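Long-range contact in thiosulfate sulfurtransferase YnjE (PDB 2WLR), which catalyses the transfer of sulfur from thiosulfate to cyanide, giving thiocyanate and sulfite, through a persulfide intermediate: residues 148-160 with 164-176. Residues are numbered along the deposited sequence; the frame is centred on the assembly and turned at random.
Sequences WKVIEAAWGAPKL and SHIPGADYIDTNE
Y171 packs its ring against P158 and A154 and bonds G156. CG lies anti to the backbone N (chi1 180°), which carries the ring along the strand toward the 155-158 loop. CB and CG start beside the carbonyl oxygen of E152; Y171 CD1 lies 3.7 Å from E152 O. P158 covers one face, and its CB sits on the ring normal, 4.0 Å from the centroid of the Y171 ring, a CH-pi contact. CD2 and CE2 meet CG and CD of the proline, while Y171 CE1 meets A154 CB at 4.0 Å. At the tip, Y171 OH donates to G156 O (2.7 Å), which lies at the ring edge, in its plane. The same OH accepts from a water that in turn accepts from K159 N. Replacing Y171 by an alanine would probably leave P158 without the aromatic face it packs on and the G156 carbonyl without its hydroxyl donor. D173 OD1 fixes the same loop: G156 N (2.9 Å) and N175 N reach it from opposite faces of the carboxylate, the latter closing an Asx turn. Before the loop in sequence, strand 148-154 pairs in parallel with strand 170-173 through alternating bonds, such as I172 N to E152 O at 2.8 Å. On the I151 side of the sheet, I151 CG2 touches I172 CG1 at 3.5 Å. On the Y171 side, the E152 carboxylate passes H165 CB and forms a salt bridge with R211. Strand 170-173 is the edge of the five-stranded parallel sheet. With helix 160-163 between them, the two strands form a beta-alpha-beta unit of the second rhodanese domain, away from the active-site cysteine.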
loop_
_atom_site.group_PDB
_atom_site.type_symbol
_atom_site.label_atom_id
_atom_site.label_comp_id
_atom_site.label_asym_id
_atom_site.label_seq_id
_atom_site.Cartn_x
_atom_site.Cartn_y
_atom_site.Cartn_z
ATOM N N TRP A 148 -7.166 17.357 -11.574
ATOM C CA TRP A 148 -7.105 16.375 -10.499
ATOM C C TRP A 148 -8.331 16.452 -9.593
ATOM O O TRP A 148 -8.996 17.491 -9.447
ATOM C CB TRP A 148 -5.783 16.505 -9.702
ATOM C CG TRP A 148 -5.500 17.878 -9.108
ATOM C CD1 TRP A 148 -4.774 18.895 -9.683
ATOM C CD2 TRP A 148 -5.898 18.356 -7.828
ATOM N NE1 TRP A 148 -4.742 19.974 -8.860
ATOM C CE2 TRP A 148 -5.415 19.677 -7.705
ATOM C CE3 TRP A 148 -6.637 17.811 -6.787
ATOM C CZ2 TRP A 148 -5.655 20.459 -6.574
ATOM C CZ3 TRP A 148 -6.877 18.582 -5.665
ATOM C CH2 TRP A 148 -6.390 19.898 -5.565
ATOM N N LYS A 149 -8.628 15.313 -8.974
ATOM C CA LYS A 149 -9.702 15.151 -8.036
ATOM C C LYS A 149 -9.154 14.419 -6.814
ATOM O O LYS A 149 -8.332 13.489 -6.978
ATOM C CB LYS A 149 -10.819 14.301 -8.653
ATOM C CG LYS A 149 -11.428 14.814 -9.936
ATOM C CD LYS A 149 -12.210 16.089 -9.682
ATOM C CE LYS A 149 -13.374 16.299 -10.679
ATOM N NZ LYS A 149 -12.994 17.241 -11.740
ATOM N N VAL A 150 -9.628 14.792 -5.639
ATOM C CA VAL A 150 -9.417 14.058 -4.396
ATOM C C VAL A 150 -10.748 13.479 -3.950
ATOM O O VAL A 150 -11.757 14.172 -3.944
ATOM C CB VAL A 150 -8.834 14.934 -3.303
ATOM C CG1 VAL A 150 -8.652 14.135 -2.008
ATOM C CG2 VAL A 150 -7.495 15.508 -3.758
ATOM N N ILE A 151 -10.771 12.199 -3.625
ATOM C CA ILE A 151 -12.008 11.488 -3.359
ATOM C C ILE A 151 -11.846 10.554 -2.193
ATOM O O ILE A 151 -10.930 9.702 -2.196
ATOM C CB ILE A 151 -12.445 10.663 -4.582
ATOM C CG1 ILE A 151 -12.464 11.522 -5.865
ATOM C CG2 ILE A 151 -13.829 10.079 -4.364
ATOM C CD1 ILE A 151 -13.091 10.864 -7.051
ATOM N N GLU A 152 -12.746 10.671 -1.225
ATOM C CA GLU A 152 -12.868 9.742 -0.102
ATOM C C GLU A 152 -13.751 8.584 -0.526
ATOM O O GLU A 152 -14.821 8.784 -1.099
ATOM C CB GLU A 152 -13.509 10.381 1.145
ATOM C CG GLU A 152 -13.569 9.421 2.304
ATOM C CD GLU A 152 -13.853 10.038 3.674
ATOM O OE1 GLU A 152 -13.656 11.264 3.906
ATOM O OE2 GLU A 152 -14.224 9.230 4.573
ATOM N N ALA A 153 -13.298 7.361 -0.268
ATOM C CA ALA A 153 -14.061 6.150 -0.573
ATOM C C ALA A 153 -14.411 5.423 0.717
ATOM O O ALA A 153 -13.570 5.274 1.605
ATOM C CB ALA A 153 -13.231 5.206 -1.527
ATOM N N ALA A 154 -15.654 4.980 0.816
ATOM C CA ALA A 154 -16.105 4.156 1.923
ATOM C C ALA A 154 -17.372 3.425 1.519
ATOM O O ALA A 154 -17.992 3.744 0.500
ATOM C CB ALA A 154 -16.340 4.992 3.189
ATOM N N TRP A 155 -17.746 2.431 2.314
ATOM C CA TRP A 155 -18.977 1.693 2.098
ATOM C C TRP A 155 -20.186 2.539 2.524
ATOM O O TRP A 155 -20.205 3.102 3.611
ATOM C CB TRP A 155 -18.976 0.350 2.847
ATOM C CG TRP A 155 -20.323 -0.289 2.763
ATOM C CD1 TRP A 155 -20.793 -1.023 1.742
ATOM C CD2 TRP A 155 -21.397 -0.183 3.721
ATOM N NE1 TRP A 155 -22.099 -1.403 1.985
ATOM C CE2 TRP A 155 -22.492 -0.886 3.192
ATOM C CE3 TRP A 155 -21.539 0.458 4.957
ATOM C CZ2 TRP A 155 -23.717 -0.997 3.869
ATOM C CZ3 TRP A 155 -22.758 0.358 5.635
ATOM C CH2 TRP A 155 -23.824 -0.367 5.086
ATOM N N GLY A 156 -21.157 2.627 1.627
ATOM C CA GLY A 156 -22.444 3.239 1.934
ATOM C C GLY A 156 -22.460 4.744 1.786
ATOM O O GLY A 156 -21.521 5.351 1.268
ATOM N N ALA A 157 -23.564 5.351 2.210
ATOM C CA ALA A 157 -23.696 6.794 2.133
ATOM C C ALA A 157 -22.692 7.445 3.076
ATOM O O ALA A 157 -22.285 6.829 4.086
ATOM C CB ALA A 157 -25.141 7.228 2.487
ATOM N N PRO A 158 -22.318 8.695 2.779
ATOM C CA PRO A 158 -21.337 9.351 3.621
ATOM C C PRO A 158 -21.738 9.326 5.085
ATOM O O PRO A 158 -22.880 9.683 5.425
ATOM C CB PRO A 158 -21.296 10.788 3.096
ATOM C CG PRO A 158 -22.037 10.808 1.861
ATOM C CD PRO A 158 -22.739 9.523 1.641
ATOM N N LYS A 159 -20.817 8.891 5.935
ATOM C CA LYS A 159 -21.004 8.883 7.384
ATOM C C LYS A 159 -19.950 9.807 7.993
ATOM O O LYS A 159 -20.183 10.999 8.149
ATOM C CB LYS A 159 -20.944 7.450 7.929
ATOM C CG LYS A 159 -22.242 6.626 7.657
ATOM C CD LYS A 159 -22.044 5.132 7.919
ATOM C CE LYS A 159 -21.273 4.404 6.764
ATOM N NZ LYS A 159 -21.962 4.363 5.406
ATOM N N LEU A 160 -18.767 9.271 8.277
ATOM C CA LEU A 160 -17.704 10.075 8.869
ATOM C C LEU A 160 -17.314 11.280 8.008
ATOM O O LEU A 160 -16.993 12.338 8.540
ATOM C CB LEU A 160 -16.501 9.181 9.143
ATOM C CG LEU A 160 -16.715 8.228 10.313
ATOM C CD1 LEU A 160 -15.564 7.205 10.323
ATOM C CD2 LEU A 160 -16.853 9.003 11.630
ATOM N N SER A 164 -16.045 15.215 9.086
ATOM C CA SER A 164 -14.749 15.757 8.671
ATOM C C SER A 164 -14.251 15.002 7.437
ATOM O O SER A 164 -14.350 13.789 7.372
ATOM C CB SER A 164 -13.718 15.589 9.789
ATOM O OG SER A 164 -12.634 16.458 9.578
ATOM N N HIS A 165 -13.733 15.743 6.469
ATOM C CA HIS A 165 -13.053 15.196 5.292
ATOM C C HIS A 165 -11.963 16.131 4.818
ATOM O O HIS A 165 -11.830 17.280 5.297
ATOM C CB HIS A 165 -14.019 14.841 4.151
ATOM C CG HIS A 165 -14.971 15.930 3.766
ATOM N ND1 HIS A 165 -14.670 16.913 2.852
ATOM C CD2 HIS A 165 -16.266 16.113 4.106
ATOM C CE1 HIS A 165 -15.724 17.717 2.722
ATOM N NE2 HIS A 165 -16.702 17.239 3.459
ATOM N N ILE A 166 -11.172 15.643 3.874
ATOM C CA ILE A 166 -10.076 16.438 3.322
ATOM C C ILE A 166 -10.686 17.568 2.484
ATOM O O ILE A 166 -11.627 17.338 1.741
ATOM C CB ILE A 166 -9.123 15.542 2.519
ATOM C CG1 ILE A 166 -8.408 14.608 3.472
ATOM C CG2 ILE A 166 -8.119 16.377 1.699
ATOM C CD1 ILE A 166 -7.485 13.633 2.763
ATOM N N PRO A 167 -10.172 18.796 2.640
ATOM C CA PRO A 167 -10.780 19.909 1.900
ATOM C C PRO A 167 -10.799 19.659 0.410
ATOM O O PRO A 167 -9.791 19.229 -0.144
ATOM C CB PRO A 167 -9.871 21.080 2.244
ATOM C CG PRO A 167 -9.345 20.734 3.619
ATOM C CD PRO A 167 -9.116 19.267 3.559
ATOM N N GLY A 168 -11.946 19.897 -0.220
ATOM C CA GLY A 168 -12.068 19.736 -1.669
ATOM C C GLY A 168 -12.305 18.290 -2.107
ATOM O O GLY A 168 -12.435 18.021 -3.304
ATOM N N ALA A 169 -12.426 17.372 -1.146
ATOM C CA ALA A 169 -12.652 15.963 -1.476
ATOM C C ALA A 169 -14.111 15.671 -1.792
ATOM O O ALA A 169 -15.022 16.135 -1.096
ATOM C CB ALA A 169 -12.189 15.061 -0.333
ATOM N N ASP A 170 -14.306 14.889 -2.847
ATOM C CA ASP A 170 -15.587 14.288 -3.218
ATOM C C ASP A 170 -15.733 13.001 -2.382
ATOM O O ASP A 170 -14.853 12.683 -1.578
ATOM C CB ASP A 170 -15.560 14.048 -4.740
ATOM C CG ASP A 170 -16.866 13.562 -5.327
ATOM O OD1 ASP A 170 -17.939 13.745 -4.727
ATOM O OD2 ASP A 170 -16.781 13.016 -6.457
ATOM N N TYR A 171 -16.854 12.305 -2.529
ATOM C CA TYR A 171 -17.099 11.038 -1.848
ATOM C C TYR A 171 -17.629 10.016 -2.828
ATOM O O TYR A 171 -18.501 10.323 -3.669
ATOM C CB TYR A 171 -18.130 11.226 -0.738
ATOM C CG TYR A 171 -18.451 9.956 0.017
ATOM C CD1 TYR A 171 -17.709 9.585 1.136
ATOM C CD2 TYR A 171 -19.500 9.111 -0.384
ATOM C CE1 TYR A 171 -17.982 8.419 1.819
ATOM C CE2 TYR A 171 -19.784 7.941 0.318
ATOM C CZ TYR A 171 -19.028 7.611 1.432
ATOM O OH TYR A 171 -19.266 6.476 2.180
ATOM N N ILE A 172 -17.064 8.809 -2.797
ATOM C CA ILE A 172 -17.586 7.706 -3.595
ATOM C C ILE A 172 -17.986 6.593 -2.624
ATOM O O ILE A 172 -17.195 6.153 -1.778
ATOM C CB ILE A 172 -16.585 7.170 -4.636
ATOM C CG1 ILE A 172 -16.410 8.152 -5.782
ATOM C CG2 ILE A 172 -17.053 5.802 -5.212
ATOM C CD1 ILE A 172 -15.313 7.764 -6.732
ATOM N N ASP A 173 -19.225 6.126 -2.755
ATOM C CA ASP A 173 -19.729 4.944 -2.088
ATOM C C ASP A 173 -19.189 3.748 -2.885
ATOM O O ASP A 173 -19.362 3.689 -4.116
ATOM C CB ASP A 173 -21.267 5.029 -2.161
ATOM C CG ASP A 173 -22.000 3.886 -1.496
ATOM O OD1 ASP A 173 -21.462 2.785 -1.244
ATOM O OD2 ASP A 173 -23.227 4.095 -1.310
ATOM N N THR A 174 -18.557 2.786 -2.221
ATOM C CA THR A 174 -18.044 1.605 -2.917
ATOM C C THR A 174 -19.139 0.834 -3.673
ATOM O O THR A 174 -18.876 0.154 -4.661
ATOM C CB THR A 174 -17.304 0.655 -1.963
ATOM O OG1 THR A 174 -18.129 0.339 -0.833
ATOM C CG2 THR A 174 -16.003 1.287 -1.451
ATOM N N ASN A 175 -20.385 0.940 -3.220
ATOM C CA ASN A 175 -21.480 0.329 -3.956
ATOM C C ASN A 175 -21.701 0.929 -5.344
ATOM O O ASN A 175 -22.443 0.365 -6.150
ATOM C CB ASN A 175 -22.784 0.396 -3.144
ATOM C CG ASN A 175 -22.752 -0.463 -1.882
ATOM O OD1 ASN A 175 -23.311 -0.080 -0.845
ATOM N ND2 ASN A 175 -22.116 -1.625 -1.955
ATOM N N GLU A 176 -21.075 2.071 -5.643
ATOM C CA GLU A 176 -21.082 2.621 -7.011
ATOM C C GLU A 176 -20.161 1.857 -7.952
ATOM O O GLU A 176 -20.245 2.035 -9.166
ATOM C CB GLU A 176 -20.657 4.092 -7.040
ATOM C CG GLU A 176 -21.536 5.021 -6.252
ATOM C CD GLU A 176 -21.013 6.444 -6.257
ATOM O OE1 GLU A 176 -20.866 7.002 -7.367
ATOM O OE2 GLU A 176 -20.725 7.003 -5.176
HETATM O O HOH W 1 -11.664 16.905 -5.790
HETATM O O HOH W 2 -23.074 -3.348 0.501
HETATM O O HOH W 3 -19.012 6.844 4.819
#